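Acid phosphatase (Bacillus anthracis, PDB 2I33) is a magnesium-dependent class C acid phosphatase of the HAD superfamily that hydrolyses phosphate monoesters at acidic pH. Local coordinates at the interface of chains A and B. Sequence-based numbering; all coordinates share one arbitrary frame. Chains: chain A/B, Acid phosphatase.

The interface of chains A and B. Residues chain A 182, 200, 207, 213; chain B 31, 34-35, 38.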
loop_
_atom_site.group_PDB
_atom_site.type_symbol
_atom_site.label_atom_id
_atom_site.label_comp_id
_atom_site.label_asym_id
_atom_site.label_seq_id
_atom_site.Cartn_x
_atom_site.Cartn_y
_atom_site.Cartn_z
ATOM N N LEU A 182 5.824 -5.869 8.581
ATOM C CA LEU A 182 5.078 -6.788 9.455
ATOM C C LEU A 182 5.724 -6.895 10.816
ATOM O O LEU A 182 5.030 -7.073 11.800
ATOM C CB LEU A 182 4.955 -8.177 8.842
ATOM C CG LEU A 182 4.071 -8.263 7.610
ATOM C CD1 LEU A 182 4.123 -9.662 7.038
ATOM C CD2 LEU A 182 2.685 -7.790 7.909
ATOM N N VAL A 200 0.156 -13.627 7.899
ATOM C CA VAL A 200 -0.759 -12.571 7.553
ATOM C C VAL A 200 -2.180 -13.140 7.378
ATOM O O VAL A 200 -3.141 -12.636 7.947
ATOM C CB VAL A 200 -0.279 -11.859 6.275
ATOM C CG1 VAL A 200 -1.361 -10.956 5.727
ATOM C CG2 VAL A 200 0.980 -11.085 6.580
ATOM N N PHE A 207 -5.766 -6.720 10.645
ATOM C CA PHE A 207 -5.317 -5.612 9.849
ATOM C C PHE A 207 -6.433 -4.644 9.632
ATOM O O PHE A 207 -7.517 -5.021 9.237
ATOM C CB PHE A 207 -4.671 -6.088 8.551
ATOM C CG PHE A 207 -3.447 -6.893 8.806
ATOM C CD1 PHE A 207 -2.261 -6.280 9.197
ATOM C CD2 PHE A 207 -3.489 -8.267 8.708
ATOM C CE1 PHE A 207 -1.152 -7.058 9.485
ATOM C CE2 PHE A 207 -2.377 -9.025 8.970
ATOM C CZ PHE A 207 -1.216 -8.400 9.345
ATOM N N ILE A 213 -1.450 -0.971 8.821
ATOM C CA ILE A 213 -0.317 -1.152 7.914
ATOM C C ILE A 213 -0.283 -0.092 6.836
ATOM O O ILE A 213 -1.334 0.358 6.384
ATOM C CB ILE A 213 -0.310 -2.576 7.312
ATOM C CG1 ILE A 213 0.954 -2.806 6.471
ATOM C CG2 ILE A 213 -1.613 -2.883 6.598
ATOM C CD1 ILE A 213 1.381 -4.182 6.438
ATOM N N GLY B 31 4.223 -10.138 2.346
ATOM C CA GLY B 31 3.118 -10.275 3.267
ATOM C C GLY B 31 2.440 -8.940 3.535
ATOM O O GLY B 31 1.232 -8.876 3.785
ATOM N N LYS B 34 -0.260 -8.328 1.169
ATOM C CA LYS B 34 -1.476 -9.060 1.506
ATOM C C LYS B 34 -2.191 -8.394 2.672
ATOM O O LYS B 34 -3.418 -8.269 2.665
ATOM C CB LYS B 34 -1.169 -10.506 1.806
ATOM C CG LYS B 34 -0.483 -11.262 0.659
ATOM C CD LYS B 34 -0.087 -12.666 1.066
ATOM N N ALA B 35 -1.434 -7.935 3.664
ATOM C CA ALA B 35 -2.034 -7.315 4.873
ATOM C C ALA B 35 -2.791 -6.044 4.483
ATOM O O ALA B 35 -3.801 -5.652 5.094
ATOM C CB ALA B 35 -0.981 -6.993 5.887
ATOM N N TYR B 38 -6.086 -7.156 3.030
ATOM C CA TYR B 38 -7.004 -7.464 4.135
ATOM C C TYR B 38 -7.445 -6.201 4.861
ATOM O O TYR B 38 -8.613 -6.085 5.253
ATOM C CB TYR B 38 -6.333 -8.395 5.109
ATOM C CG TYR B 38 -6.205 -9.819 4.598
ATOM C CD1 TYR B 38 -7.325 -10.523 4.129
ATOM C CD2 TYR B 38 -4.986 -10.471 4.631
ATOM C CE1 TYR B 38 -7.213 -11.823 3.689
ATOM C CE2 TYR B 38 -4.875 -11.771 4.214
ATOM C CZ TYR B 38 -5.982 -12.445 3.737
ATOM O OH TYR B 38 -5.840 -13.757 3.318
#
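The methyl CB of B:Ala35 points at one face of the ring of A:Phe207, 3.5 Å from the ring centroid and over its centre, a CH-pi contact. B:Ala35 CB lies 3.6 Å from CD1 and CE1 of A:Phe207 and 4.0 Å from its CD2, a narrow spread, as expected of a group centred over a face rather than set at an edge. Followed outward, A:Phe207 begins with CB beside the backbone oxygen O of B:Ala35, at 3.6 Å; CG lies near both that oxygen and the methyl, and from CD1 to CZ each ring atom meets the methyl. With CG anti to the carbonyl carbon (chi1 -63°) and chi2 at -75°, the ring turns that face to the methyl, and the carbonyl oxygen of A:Val200 meets its rim in plane.

A:Val200 divides its two methyls along the partner helix. A:Val200 CG1, anti to the backbone N (chi1 168°), reaches CA of B:Ala35 at 3.8 Å and touches the ring edge of B:Tyr38 in plane, with CB of B:Lys34 nearby. A:Val200 CG2 turns back one helical turn to the backbone oxygen O of B:Gly31, 3.6 Å away. On another flank, CD1 of A:Ile213 approaches CB of B:Ala35 at 3.7 Å, while CD1 of A:Leu182 borders CA of B:Gly31. Of B:Ala35 53 Å² and of A:Val200 40 Å² are hidden by the partner, so these two residues account for most of the 135 Å² patch.

Two-fold symmetry repeats the packing with chains exchanged, consistent with a dimer, although the structure alone does not establish the oligomer in solution. In the fold, one side of helix 31-54 of chain B rests on chain A's helix 193-202, the loop at A:Phe207 and strand 211-213.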